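SidF, inhibitor of growth family, member 3 (PDB 4FYE) is a Legionella phosphoinositide phosphatase that probably removes the 3-phosphate from phosphatidylinositol 3,4,5-trisphosphate in membranes. Local coordinates at residues A[6-10]-A[311-315]; A[14-18]-A[184-188]; A[600-605]-A[672-676]; A[608-613]-A[626-631]. The protein carries 1 engineered substitution. All blocks are in the same frame, centred on the assembly; numbering follows the deposited sequence.

Contact 1: residues A[6-10]-A[311-315]; sequences TENIE and DRMTN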
# COMPACT_ATOMS: atom_id res chain seq x y z
N THR A 6 17.49 -1.85 -12.09
CA THR A 6 17.44 -0.41 -11.83
C THR A 6 17.04 0.25 -13.16
O THR A 6 17.68 1.16 -13.69
CB THR A 6 18.76 0.10 -11.25
OG1 THR A 6 19.82 -0.12 -12.20
CG2 THR A 6 19.08 -0.67 -9.98
N GLU A 7 15.94 -0.29 -13.67
CA GLU A 7 15.38 0.06 -14.95
C GLU A 7 14.23 1.03 -14.74
O GLU A 7 13.63 1.10 -13.69
CB GLU A 7 14.88 -1.22 -15.65
CG GLU A 7 14.45 -1.07 -17.10
CD GLU A 7 15.60 -0.70 -18.02
OE1 GLU A 7 15.75 0.52 -18.29
OE2 GLU A 7 16.34 -1.63 -18.46
N ASN A 8 13.94 1.78 -15.77
CA ASN A 8 12.89 2.74 -15.75
C ASN A 8 11.57 1.99 -15.55
O ASN A 8 11.37 0.95 -16.16
CB ASN A 8 12.94 3.48 -17.07
CG ASN A 8 11.80 4.40 -17.25
OD1 ASN A 8 11.85 5.55 -16.83
ND2 ASN A 8 10.73 3.90 -17.85
N ILE A 9 10.69 2.49 -14.68
CA ILE A 9 9.45 1.81 -14.35
C ILE A 9 8.61 1.54 -15.62
O ILE A 9 8.16 0.41 -15.84
CB ILE A 9 8.68 2.60 -13.27
CG1 ILE A 9 8.24 1.71 -12.10
CG2 ILE A 9 7.64 3.60 -13.83
CD1 ILE A 9 7.63 0.39 -12.41
N GLU A 10 8.45 2.55 -16.48
CA GLU A 10 7.66 2.38 -17.66
C GLU A 10 8.25 1.29 -18.54
O GLU A 10 7.49 0.45 -19.07
CB GLU A 10 7.50 3.67 -18.48
CG GLU A 10 6.46 3.46 -19.57
CD GLU A 10 6.29 4.60 -20.60
OE1 GLU A 10 6.00 4.30 -21.80
OE2 GLU A 10 6.43 5.80 -20.20
N ASP A 311 13.43 5.31 -10.51
CA ASP A 311 12.69 4.48 -11.49
C ASP A 311 11.81 5.34 -12.38
O ASP A 311 11.52 4.95 -13.51
CB ASP A 311 11.65 3.59 -10.76
CG ASP A 311 12.26 2.51 -9.95
OD1 ASP A 311 13.53 2.45 -9.95
OD2 ASP A 311 11.46 1.74 -9.31
N ARG A 312 11.25 6.39 -11.81
CA ARG A 312 10.34 7.23 -12.55
C ARG A 312 11.11 8.21 -13.45
O ARG A 312 10.48 8.99 -14.13
CB ARG A 312 9.39 7.96 -11.61
CG ARG A 312 8.36 6.96 -11.11
CD ARG A 312 7.59 7.28 -9.83
NE ARG A 312 6.98 8.61 -9.78
CZ ARG A 312 5.93 8.92 -10.52
NH1 ARG A 312 5.44 8.00 -11.32
NH2 ARG A 312 5.37 10.10 -10.42
N MET A 313 12.43 8.18 -13.46
CA MET A 313 13.15 8.97 -14.46
C MET A 313 13.67 8.20 -15.67
O MET A 313 14.28 7.12 -15.57
CB MET A 313 14.27 9.75 -13.81
CG MET A 313 13.63 10.69 -12.79
SD MET A 313 14.75 11.85 -12.04
CE MET A 313 15.66 10.71 -11.10
N THR A 314 13.41 8.78 -16.84
CA THR A 314 13.92 8.20 -18.07
C THR A 314 15.35 8.57 -18.06
O THR A 314 15.79 9.48 -17.34
CB THR A 314 13.20 8.79 -19.31
OG1 THR A 314 13.56 10.18 -19.48
CG2 THR A 314 11.67 8.73 -19.05
N ASN A 315 16.09 7.88 -18.89
CA ASN A 315 17.42 8.34 -19.28
C ASN A 315 17.54 9.81 -19.70
O ASN A 315 18.46 10.48 -19.23
CB ASN A 315 18.03 7.39 -20.30
CG ASN A 315 18.40 6.04 -19.67
OD1 ASN A 315 17.85 5.63 -18.63
ND2 ASN A 315 19.32 5.34 -20.31
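The backbone N-H of Ile-9 gives a hydrogen bond of 2.8 Å, N to O, to the carbonyl oxygen of Asp-311, nearly straight at 171°. It forms where the two backbones run closest, the CA atoms of Asn-8 and Asp-311 being 4.6 Å apart. This is a meeting of helix ends: Ile-9 opens helix 9-16, where amide hydrogens have no partner within the helix, and Asp-311 closes helix 284-311, where carbonyls likewise lack one. The same oxygen also receives a CA-H...O contact from Asn-8, with CA to Asp-311 O 3.4 Å.

Next to this bond, Ile-9 CB rests on Asp-311 CB at 4.0 Å, the two side chains slanting across each other. The carboxylate of Asp-311 turns off to the side of its own backbone N (chi1 -70°), away from the bonded carbonyl, and forms a salt bridge with Arg-248. Asn-8, the N-cap residue of helix 9-16, extends its side chain over the turn, where its CG lies 3.8 Å from Asp-311 O. Thr-314 stands at the N-cap of the next helix, and its OG1 accepts from the backbone N of Asp-317.

Strand 247-254 lies beneath Ile-9, through Arg-248 and Ile-250, and Arg-312 reaches Asp-265 and Asp-639 in salt bridges. On the flank, Arg-339 of helix 335-349 ties both segments together, bonding through NE to Thr-6 O and through NH1 to Met-313 O and the side chain of Asn-315.

Contact 2: residues A[14-18]-A[184-188]; sequences THLLS and TLIHR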
# COMPACT_ATOMS: atom_id res chain seq x y z
N THR A 14 6.29 -2.28 -19.40
CA THR A 14 6.08 -2.64 -20.77
C THR A 14 6.60 -4.03 -21.06
O THR A 14 5.92 -4.83 -21.69
CB THR A 14 6.81 -1.67 -21.69
OG1 THR A 14 6.23 -0.36 -21.54
CG2 THR A 14 6.69 -2.15 -23.12
N HIS A 15 7.81 -4.35 -20.62
CA HIS A 15 8.28 -5.73 -20.80
C HIS A 15 7.38 -6.73 -20.13
O HIS A 15 7.13 -7.79 -20.65
CB HIS A 15 9.71 -5.87 -20.33
CG HIS A 15 10.70 -5.34 -21.30
ND1 HIS A 15 11.35 -6.14 -22.18
CD2 HIS A 15 11.10 -4.04 -21.58
CE1 HIS A 15 12.15 -5.39 -22.95
NE2 HIS A 15 12.00 -4.10 -22.58
N LEU A 16 6.83 -6.37 -18.97
CA LEU A 16 6.03 -7.26 -18.17
C LEU A 16 4.75 -7.64 -18.86
O LEU A 16 4.22 -8.69 -18.58
CB LEU A 16 5.69 -6.61 -16.82
CG LEU A 16 6.81 -6.76 -15.80
CD1 LEU A 16 6.62 -5.88 -14.52
CD2 LEU A 16 6.93 -8.23 -15.47
N LEU A 17 4.25 -6.79 -19.72
CA LEU A 17 2.99 -7.03 -20.37
C LEU A 17 3.15 -7.70 -21.72
O LEU A 17 2.20 -7.87 -22.43
CB LEU A 17 2.23 -5.71 -20.53
CG LEU A 17 1.81 -5.25 -19.13
CD1 LEU A 17 1.37 -3.79 -19.14
CD2 LEU A 17 0.75 -6.17 -18.59
N SER A 18 4.37 -8.07 -22.08
CA SER A 18 4.60 -8.61 -23.43
C SER A 18 4.61 -10.15 -23.38
O SER A 18 4.09 -10.76 -22.41
CB SER A 18 5.93 -8.08 -24.00
OG SER A 18 7.03 -8.54 -23.23
N THR A 184 5.91 -11.07 -9.18
CA THR A 184 5.15 -9.93 -9.61
C THR A 184 3.72 -10.38 -9.94
O THR A 184 3.53 -11.43 -10.52
CB THR A 184 5.81 -9.33 -10.86
OG1 THR A 184 7.00 -8.64 -10.47
CG2 THR A 184 4.92 -8.33 -11.41
N LEU A 185 2.73 -9.58 -9.59
CA LEU A 185 1.40 -10.01 -9.87
C LEU A 185 0.66 -9.06 -10.78
O LEU A 185 0.64 -7.82 -10.53
CB LEU A 185 0.64 -10.13 -8.57
CG LEU A 185 1.41 -10.75 -7.43
CD1 LEU A 185 0.56 -10.41 -6.21
CD2 LEU A 185 1.55 -12.28 -7.61
N ILE A 186 0.03 -9.63 -11.81
CA ILE A 186 -0.63 -8.86 -12.86
C ILE A 186 -2.07 -9.29 -13.14
O ILE A 186 -2.37 -10.48 -13.30
CB ILE A 186 0.16 -8.94 -14.18
CG1 ILE A 186 1.59 -8.50 -13.94
CG2 ILE A 186 -0.39 -7.94 -15.21
CD1 ILE A 186 2.39 -8.40 -15.24
N HIS A 187 -2.97 -8.33 -13.18
CA HIS A 187 -4.30 -8.56 -13.72
C HIS A 187 -4.58 -7.70 -14.90
O HIS A 187 -4.58 -6.44 -14.76
CB HIS A 187 -5.32 -8.25 -12.68
CG HIS A 187 -6.73 -8.55 -13.09
ND1 HIS A 187 -7.77 -8.01 -12.48
CD2 HIS A 187 -7.24 -9.29 -14.14
CE1 HIS A 187 -8.90 -8.44 -13.02
NE2 HIS A 187 -8.58 -9.20 -14.07
N ARG A 188 -4.82 -8.34 -16.05
CA ARG A 188 -5.25 -7.67 -17.30
C ARG A 188 -6.72 -7.89 -17.65
O ARG A 188 -7.22 -9.03 -17.60
CB ARG A 188 -4.50 -8.29 -18.48
CG ARG A 188 -3.01 -8.37 -18.20
CD ARG A 188 -2.26 -9.15 -19.30
NE ARG A 188 -2.21 -8.43 -20.56
CZ ARG A 188 -1.13 -8.37 -21.35
NH1 ARG A 188 -0.00 -9.00 -21.01
NH2 ARG A 188 -1.17 -7.68 -22.48
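The carbonyl oxygen of Leu-17 is gripped twice by the guanidinium of Arg-188: NH1 donates to Leu-17 O over 2.9 Å, and NH2 adds a weak bond to the same oxygen at 3.4 Å. The main bond bends to 149° at the hydrogen, and its donor stands well above the carbonyl plane, 43° out of it. A bend in the arginine chain at chi3 (70°) brings the group round to this carbonyl, while NH2 also forms a salt bridge with Glu-199. Because Leu-17 lies just past the last turn of helix 9-16, the helix dipole would probably make its oxygen somewhat more attractive to a cation.

Leu-17 serves the arginine a second time. Its CD2 methyl lies over one face of the guanidinium, toward the rim, and the same methyl touches Ile-186 CG2 at 4.0 Å. One residue back, Leu-16 CB meets Ile-186 CD1 at 4.1 Å, and Leu-16 CD1 reaches Thr-184 CG2 at 4.3 Å. The helix end is tied off locally by His-15 O, which accepts from Ser-18 OG at 2.7 Å and from Ser-18 N.

Thr-184, Ile-186 and Arg-188 face the helix, as alternate residues of a strand do, whereas Leu-185 and His-187 pack on helix 701-712. Strand 184-189 runs inside the six-stranded mixed sheet, between strands 50-55 and 199-206, so this is a layered mixed alpha-beta arrangement, with helix 9-16 on one face of the strand and helix 701-712 on the other.

Contact 3: residues A[600-605]-A[672-676]; sequences YNSCAY and DGLYT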
# COMPACT_ATOMS: atom_id res chain seq x y z
N TYR A 600 -7.48 21.16 -12.10
CA TYR A 600 -8.83 20.85 -11.72
C TYR A 600 -8.96 19.66 -10.76
O TYR A 600 -9.83 19.64 -9.88
CB TYR A 600 -9.61 20.52 -12.97
CG TYR A 600 -11.00 20.17 -12.64
CD1 TYR A 600 -11.35 18.85 -12.29
CD2 TYR A 600 -11.97 21.16 -12.58
CE1 TYR A 600 -12.65 18.54 -11.94
CE2 TYR A 600 -13.27 20.87 -12.23
CZ TYR A 600 -13.61 19.56 -11.92
OH TYR A 600 -14.91 19.31 -11.57
N ASN A 601 -8.14 18.63 -10.95
CA ASN A 601 -8.32 17.44 -10.15
C ASN A 601 -7.87 17.67 -8.71
O ASN A 601 -8.56 17.26 -7.79
CB ASN A 601 -7.70 16.20 -10.82
CG ASN A 601 -8.62 15.62 -11.89
OD1 ASN A 601 -9.87 15.73 -11.83
ND2 ASN A 601 -8.02 14.99 -12.88
N SER A 602 -6.73 18.36 -8.56
CA SER A 602 -6.25 18.91 -7.31
C SER A 602 -7.37 19.62 -6.60
O SER A 602 -7.67 19.30 -5.46
CB SER A 602 -5.18 19.94 -7.59
OG SER A 602 -3.97 19.33 -7.98
N CYS A 603 -7.99 20.59 -7.25
CA CYS A 603 -9.09 21.29 -6.61
C CYS A 603 -10.24 20.36 -6.26
O CYS A 603 -10.81 20.44 -5.16
CB CYS A 603 -9.60 22.41 -7.51
SG CYS A 603 -8.32 23.61 -7.80
N ALA A 604 -10.58 19.44 -7.17
CA ALA A 604 -11.75 18.61 -6.94
C ALA A 604 -11.48 17.69 -5.80
O ALA A 604 -12.33 17.58 -4.94
CB ALA A 604 -12.18 17.85 -8.18
N TYR A 605 -10.29 17.08 -5.74
CA TYR A 605 -10.00 16.18 -4.62
C TYR A 605 -10.02 16.91 -3.29
O TYR A 605 -10.66 16.48 -2.34
CB TYR A 605 -8.67 15.45 -4.80
CG TYR A 605 -8.71 14.40 -5.91
CD1 TYR A 605 -9.73 13.43 -5.96
CD2 TYR A 605 -7.71 14.35 -6.88
CE1 TYR A 605 -9.75 12.48 -6.96
CE2 TYR A 605 -7.71 13.42 -7.92
CZ TYR A 605 -8.73 12.50 -7.96
OH TYR A 605 -8.72 11.58 -8.97
N ASP A 672 -12.73 13.56 -20.43
CA ASP A 672 -12.08 14.72 -19.84
C ASP A 672 -10.73 14.45 -19.21
O ASP A 672 -9.90 15.33 -19.16
CB ASP A 672 -12.96 15.19 -18.69
CG ASP A 672 -13.82 16.31 -19.07
OD1 ASP A 672 -13.43 16.93 -20.06
OD2 ASP A 672 -14.87 16.58 -18.43
N GLY A 673 -10.56 13.24 -18.65
CA GLY A 673 -9.56 13.03 -17.61
C GLY A 673 -9.97 13.68 -16.28
O GLY A 673 -9.16 13.79 -15.38
N LEU A 674 -11.21 14.12 -16.15
CA LEU A 674 -11.61 14.91 -14.98
C LEU A 674 -12.43 14.18 -13.91
O LEU A 674 -13.37 13.41 -14.20
CB LEU A 674 -12.37 16.15 -15.43
CG LEU A 674 -11.64 17.20 -16.30
CD1 LEU A 674 -12.63 18.35 -16.51
CD2 LEU A 674 -10.33 17.70 -15.71
N TYR A 675 -12.13 14.46 -12.66
CA TYR A 675 -12.74 13.70 -11.58
C TYR A 675 -14.20 14.08 -11.28
O TYR A 675 -14.44 15.21 -10.87
CB TYR A 675 -11.86 13.80 -10.34
CG TYR A 675 -12.50 13.28 -9.10
CD1 TYR A 675 -12.50 11.89 -8.82
CD2 TYR A 675 -13.10 14.15 -8.18
CE1 TYR A 675 -13.08 11.41 -7.69
CE2 TYR A 675 -13.71 13.65 -7.03
CZ TYR A 675 -13.68 12.28 -6.80
OH TYR A 675 -14.26 11.76 -5.69
N THR A 676 -15.14 13.14 -11.44
CA THR A 676 -16.59 13.33 -11.14
C THR A 676 -17.06 12.80 -9.77
O THR A 676 -18.14 13.15 -9.29
CB THR A 676 -17.49 12.62 -12.17
OG1 THR A 676 -17.33 11.17 -12.11
CG2 THR A 676 -17.19 13.13 -13.55
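Two first torsions bring Asn-601 and Tyr-675 together: the amide of Asn-601 lies opposite its carbonyl carbon (chi1 -80°), and the ring of Tyr-675 swings opposite its own N (chi1 169°), back over the helix. The amide then spans the loop with both ends. OD1 accepts from Tyr-675 N at 2.7 Å, with the donor tilted slightly from the carbonyl plane, and ND2 donates to Gly-673 O at 3.0 Å, lying in the plane of both groups. The two bonds fix the rotation of the amide and give OD1 and ND2 one partner each in a buried place. In effect, helix 590-614 fastens the connection between helix 652-668 and helix 678-681 in this largely helical part of the protein.

Around the amide the packing mixes aromatic and aliphatic groups. Tyr-605 lays CE1 over one face of the Tyr-675 ring, 3.4 Å from its CD1, with the ring planes at an oblique 46°; Tyr-605 OH hydrogen-bonds to Asn-663. Ala-604 CB comes in at the edge of the Tyr-675 ring, 3.8 Å from CD2. Leu-674 crosses Tyr-600 at about a right angle, its CD2 3.7 Å from the tyrosine CD1, while Leu-572 and Leu-575 of helix 522-583 touch Tyr-600.

Contact 4: residues A[608-613]-A[626-631]; sequences QAQELY and KLQTLM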
# COMPACT_ATOMS: atom_id res chain seq x y z
N GLN A 608 -13.61 18.01 -1.97
CA GLN A 608 -14.47 16.90 -1.61
C GLN A 608 -14.04 16.31 -0.31
O GLN A 608 -14.88 15.84 0.45
CB GLN A 608 -14.45 15.84 -2.67
CG GLN A 608 -14.86 16.36 -4.02
CD GLN A 608 -16.33 16.63 -4.09
OE1 GLN A 608 -17.14 15.74 -3.78
NE2 GLN A 608 -16.71 17.86 -4.50
N ALA A 609 -12.74 16.37 -0.03
CA ALA A 609 -12.24 15.91 1.25
C ALA A 609 -12.68 16.86 2.37
O ALA A 609 -13.09 16.44 3.48
CB ALA A 609 -10.76 15.75 1.18
N GLN A 610 -12.71 18.14 2.05
CA GLN A 610 -13.14 19.13 3.00
C GLN A 610 -14.55 18.88 3.41
O GLN A 610 -14.85 18.98 4.60
CB GLN A 610 -12.98 20.54 2.43
CG GLN A 610 -11.52 20.90 2.26
CD GLN A 610 -11.32 22.25 1.60
OE1 GLN A 610 -10.41 23.01 1.97
NE2 GLN A 610 -12.16 22.55 0.61
N GLU A 611 -15.42 18.55 2.46
CA GLU A 611 -16.83 18.35 2.81
C GLU A 611 -16.94 17.22 3.86
O GLU A 611 -17.64 17.35 4.88
CB GLU A 611 -17.71 18.07 1.58
CG GLU A 611 -19.11 17.57 1.99
CD GLU A 611 -19.91 16.88 0.89
OE1 GLU A 611 -20.25 17.56 -0.10
OE2 GLU A 611 -20.25 15.64 1.05
N LEU A 612 -16.22 16.11 3.61
CA LEU A 612 -16.34 14.89 4.41
C LEU A 612 -15.71 15.13 5.79
O LEU A 612 -16.12 14.52 6.80
CB LEU A 612 -15.64 13.74 3.72
CG LEU A 612 -16.35 12.68 2.81
CD1 LEU A 612 -17.90 12.65 2.83
CD2 LEU A 612 -15.83 12.74 1.40
N TYR A 613 -14.72 16.01 5.82
CA TYR A 613 -13.94 16.18 7.03
C TYR A 613 -14.63 17.23 7.91
O TYR A 613 -14.99 16.94 9.06
CB TYR A 613 -12.45 16.55 6.73
CG TYR A 613 -11.67 16.92 7.98
CD1 TYR A 613 -11.40 15.96 8.98
CD2 TYR A 613 -11.30 18.25 8.21
CE1 TYR A 613 -10.75 16.32 10.14
CE2 TYR A 613 -10.64 18.64 9.37
CZ TYR A 613 -10.36 17.68 10.33
OH TYR A 613 -9.71 18.10 11.47
N LYS A 626 -14.08 7.06 1.59
CA LYS A 626 -13.99 8.18 0.64
C LYS A 626 -12.92 9.23 1.01
O LYS A 626 -12.24 9.79 0.12
CB LYS A 626 -15.32 8.90 0.50
CG LYS A 626 -16.47 8.03 0.09
CD LYS A 626 -17.50 8.90 -0.59
CE LYS A 626 -18.75 8.08 -0.92
NZ LYS A 626 -19.73 9.10 -1.40
N LEU A 627 -12.72 9.47 2.31
CA LEU A 627 -11.92 10.61 2.72
C LEU A 627 -10.48 10.17 2.55
O LEU A 627 -9.69 10.91 1.95
CB LEU A 627 -12.24 11.09 4.14
CG LEU A 627 -11.27 12.13 4.77
CD1 LEU A 627 -11.15 13.40 3.92
CD2 LEU A 627 -11.75 12.47 6.20
N GLN A 628 -10.20 8.94 2.97
CA GLN A 628 -8.89 8.32 2.81
C GLN A 628 -8.54 8.26 1.34
O GLN A 628 -7.42 8.63 0.92
CB GLN A 628 -8.93 6.94 3.48
CG GLN A 628 -9.36 6.95 4.97
CD GLN A 628 -10.86 6.77 5.21
OE1 GLN A 628 -11.66 7.29 4.48
NE2 GLN A 628 -11.24 6.11 6.28
N THR A 629 -9.52 7.88 0.51
CA THR A 629 -9.27 7.79 -0.95
C THR A 629 -8.99 9.15 -1.55
O THR A 629 -8.09 9.27 -2.37
CB THR A 629 -10.46 7.21 -1.71
OG1 THR A 629 -10.70 5.90 -1.21
CG2 THR A 629 -10.14 7.08 -3.22
N LEU A 630 -9.71 10.18 -1.07
CA LEU A 630 -9.59 11.50 -1.62
C LEU A 630 -8.24 12.00 -1.33
O LEU A 630 -7.50 12.41 -2.23
CB LEU A 630 -10.67 12.42 -1.09
CG LEU A 630 -11.98 11.98 -1.75
CD1 LEU A 630 -13.29 12.49 -1.09
CD2 LEU A 630 -11.92 12.35 -3.22
N MET A 631 -7.87 11.91 -0.07
CA MET A 631 -6.56 12.41 0.34
C MET A 631 -5.44 11.61 -0.33
O MET A 631 -4.42 12.19 -0.74
CB MET A 631 -6.44 12.43 1.86
CG MET A 631 -7.48 13.29 2.53
SD MET A 631 -7.17 14.97 1.94
CE MET A 631 -6.32 15.68 3.31
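Leu-627 reaches across to Leu-612, Ala-609 and Tyr-613 in a helical hairpin: helix 590-614 and helix 626-637, joined by the connection 615-625, lie side by side with local axes 9.2 Å apart and directions 150° from parallel, hence nearly antiparallel. At its root, Leu-627 CB is 4.3 Å from Leu-612 CB. CG stands opposite the backbone N (chi1 169°), which carries the branches over to the partner helix. There CD1 sits on Ala-609 CB at 3.6 Å, close to the carbonyl oxygen of the same alanine, and CD2 ends 4.2 Å from Tyr-613 CB.

The small Ala-609 lets the helices draw near, its CA and that of Leu-627 being 5.5 Å apart. One turn along, Leu-630 CD1 meets Leu-612 CD2 at 3.6 Å, the two side chains crossing at about a right angle, and touches Gln-608 CB too. Lys-626 contributes only its CB to Leu-612, since its extended chain takes NZ out to a salt bridge with Asp-681. On the other flank Tyr-613 directs its OH to Asp-554. The methionine at the end of the second segment is bent at chi2, which places Met-631 SD against Ala-609 CB at 3.8 Å.

How the contacts relate
The four contacts fall into two pairs. Contacts 1 and 2 sit at the two ends of helix 9-16, their centres 16 Å apart; contacts 3 and 4 share helix 590-614, with centres 13 Å apart. These two touch: Tyr-675 OH and Tyr-605 CD1 of contact 3 lie 3.5 and 3.7 Å from Leu-630 CD2 of contact 4. Contact 1 is the partly buried one, and backbone polarity and helix ends dominate it. Contact 2, buried, mixes an arginine-carbonyl grip with aliphatic packing on a sheet. Contacts 3 and 4 are buried too: contact 3 sets the two hydrogen bonds of an asparagine amide among aromatic rings, whereas contact 4 relies on apolar side chains.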